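Local coordinates for glutaredoxin (Populus tremula x Populus tremuloides, PDB 2E7P), which binds a [2Fe-2S] cluster together with glutathione and probably reduces low-molecular-weight disulfides and proteins as a glutathione-dependent oxidoreductase, at residues K11-L16 / S63-W68. Numbering follows the deposited sequence.
Sequences KKAKEL and SALAHW
Ala-13 meets Ala-64 and Leu-65 where helix 3-18 passes helix 58-69. Within the two short segments the axes come within 9.3 Å and cross at -80°, nearly perpendicular, and five residues touch. Two alanines face each other at the crossing: Ala-13 CB lies 4.2 Å from Ala-64 CB, and the larger Leu-65 comes in beside them with CG 4.3 Å from Ala-13 CB, van der Waals separations between buried apolar groups. Ala-13 O lies 4.2 Å from Trp-68 CZ3, approaching the ring obliquely.

One residue on, Lys-14 covers one face of the Trp-68 indole. Its CG sits 3.5 Å from the centroid of the six-membered ring and only 5° off the normal, a CH-pi contact. With CG anti to the carbonyl carbon and the chain extended from there, CD and CE pass over the CE2 side of the ring fusion toward the pyrrole part, CE being 3.9 Å from Trp-68 NE1. The ammonium group ends over the five-membered ring, where NZ stands 4.3 Å from the centroid, 25° off the normal: a cation-pi interaction. Trp-68 reaches this position with CG anti to its own backbone N, and its ring also meets Phe-78 of strand 76-79 and touches Leu-10 and Ala-17 of helix 3-18. An alanine at Trp-68 would probably leave the Lys-14 ammonium without its aromatic mate and its aliphatic chain free to turn, and would open a gap beside Leu-10 and Phe-78.

Leu-65, packed on Phe-25 and Phe-78, continues the apolar layer onto the sheet of this thioredoxin fold. With no hydrogen bond between the segments, the contact rests on the alanine crossing and on the Lys-14 chain lying over the indole; the ammonium over the pyrrole part probably adds some electrostatic attraction.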
loop_
_atom_site.group_PDB
_atom_site.type_symbol
_atom_site.label_atom_id
_atom_site.label_comp_id
_atom_site.label_asym_id
_atom_site.label_seq_id
_atom_site.Cartn_x
_atom_site.Cartn_y
_atom_site.Cartn_z
ATOM N N LYS C 11 -17.330 19.343 2.195
ATOM C CA LYS C 11 -17.625 19.799 3.549
ATOM C C LYS C 11 -17.133 18.777 4.566
ATOM O O LYS C 11 -16.434 19.139 5.507
ATOM C CB LYS C 11 -19.138 20.031 3.732
ATOM C CG LYS C 11 -19.493 20.666 5.071
ATOM C CD LYS C 11 -20.933 21.119 5.119
ATOM C CE LYS C 11 -21.040 22.419 5.916
ATOM N NZ LYS C 11 -21.180 22.154 7.376
ATOM N N LYS C 12 -17.506 17.512 4.345
ATOM C CA LYS C 12 -17.148 16.407 5.226
ATOM C C LYS C 12 -15.613 16.190 5.278
ATOM O O LYS C 12 -15.043 16.070 6.372
ATOM C CB LYS C 12 -17.895 15.138 4.811
ATOM C CG LYS C 12 -17.652 13.967 5.707
ATOM C CD LYS C 12 -18.318 12.745 5.144
ATOM C CE LYS C 12 -18.541 11.692 6.192
ATOM N NZ LYS C 12 -19.698 10.839 5.798
ATOM N N ALA C 13 -14.946 16.206 4.121
ATOM C CA ALA C 13 -13.466 16.104 4.089
ATOM C C ALA C 13 -12.770 17.214 4.885
ATOM O O ALA C 13 -11.850 16.962 5.672
ATOM C CB ALA C 13 -12.936 16.061 2.629
ATOM N N LYS C 14 -13.195 18.454 4.680
ATOM C CA LYS C 14 -12.600 19.573 5.411
ATOM C C LYS C 14 -12.739 19.449 6.936
ATOM O O LYS C 14 -11.819 19.790 7.677
ATOM C CB LYS C 14 -13.146 20.906 4.909
ATOM C CG LYS C 14 -12.581 21.310 3.542
ATOM C CD LYS C 14 -12.869 22.772 3.224
ATOM C CE LYS C 14 -12.786 23.048 1.725
ATOM N NZ LYS C 14 -12.541 24.502 1.502
ATOM N N GLU C 15 -13.891 18.946 7.379
ATOM C CA GLU C 15 -14.159 18.741 8.787
ATOM C C GLU C 15 -13.228 17.673 9.342
ATOM O O GLU C 15 -12.568 17.882 10.360
ATOM C CB GLU C 15 -15.594 18.277 8.993
ATOM C CG GLU C 15 -16.657 19.366 8.845
ATOM C CD GLU C 15 -18.051 18.833 9.149
ATOM O OE1 GLU C 15 -18.297 18.506 10.349
ATOM O OE2 GLU C 15 -18.885 18.734 8.198
ATOM N N LEU C 16 -13.217 16.520 8.683
ATOM C CA LEU C 16 -12.316 15.426 9.024
ATOM C C LEU C 16 -10.881 15.912 9.148
ATOM O O LEU C 16 -10.225 15.617 10.129
ATOM C CB LEU C 16 -12.413 14.293 8.002
ATOM C CG LEU C 16 -13.689 13.475 8.088
ATOM C CD1 LEU C 16 -13.762 12.488 6.919
ATOM C CD2 LEU C 16 -13.852 12.732 9.451
ATOM N N SER C 63 -11.938 12.124 -3.882
ATOM C CA SER C 63 -11.969 13.096 -4.974
ATOM C C SER C 63 -12.168 14.529 -4.463
ATOM O O SER C 63 -11.547 15.460 -4.978
ATOM C CB SER C 63 -12.940 12.692 -6.111
ATOM O OG SER C 63 -14.264 12.718 -5.663
ATOM N N ALA C 64 -12.960 14.704 -3.398
ATOM C CA ALA C 64 -13.006 15.995 -2.683
ATOM C C ALA C 64 -11.608 16.403 -2.227
ATOM O O ALA C 64 -11.250 17.586 -2.278
ATOM C CB ALA C 64 -13.946 15.921 -1.456
ATOM N N LEU C 65 -10.824 15.451 -1.726
ATOM C CA LEU C 65 -9.485 15.799 -1.285
ATOM C C LEU C 65 -8.607 16.153 -2.488
ATOM O O LEU C 65 -7.788 17.070 -2.402
ATOM C CB LEU C 65 -8.838 14.672 -0.452
ATOM C CG LEU C 65 -9.303 14.558 1.011
ATOM C CD1 LEU C 65 -8.928 13.154 1.540
ATOM C CD2 LEU C 65 -8.642 15.647 1.855
ATOM N N ALA C 66 -8.801 15.444 -3.593
ATOM C CA ALA C 66 -8.105 15.747 -4.836
ATOM C C ALA C 66 -8.395 17.175 -5.299
ATOM O O ALA C 66 -7.471 17.978 -5.494
ATOM C CB ALA C 66 -8.439 14.741 -5.896
ATOM N N HIS C 67 -9.680 17.507 -5.413
ATOM C CA HIS C 67 -10.071 18.859 -5.846
ATOM C C HIS C 67 -9.527 19.930 -4.899
ATOM O O HIS C 67 -9.068 20.999 -5.312
ATOM C CB HIS C 67 -11.590 18.972 -5.900
ATOM C CG HIS C 67 -12.200 18.398 -7.137
ATOM N ND1 HIS C 67 -11.949 18.905 -8.394
ATOM C CD2 HIS C 67 -13.072 17.372 -7.309
ATOM C CE1 HIS C 67 -12.636 18.215 -9.291
ATOM N NE2 HIS C 67 -13.341 17.292 -8.658
ATOM N N TRP C 68 -9.558 19.645 -3.610
ATOM C CA TRP C 68 -9.240 20.693 -2.657
ATOM C C TRP C 68 -7.732 20.896 -2.486
ATOM O O TRP C 68 -7.234 22.047 -2.505
ATOM C CB TRP C 68 -9.995 20.424 -1.342
ATOM C CG TRP C 68 -9.564 21.201 -0.132
ATOM C CD1 TRP C 68 -9.261 22.528 -0.073
ATOM C CD2 TRP C 68 -9.478 20.708 1.207
ATOM N NE1 TRP C 68 -8.920 22.878 1.214
ATOM C CE2 TRP C 68 -9.066 21.782 2.022
ATOM C CE3 TRP C 68 -9.705 19.447 1.799
ATOM C CZ2 TRP C 68 -8.866 21.648 3.419
ATOM C CZ3 TRP C 68 -9.466 19.290 3.176
ATOM C CH2 TRP C 68 -9.049 20.383 3.969
#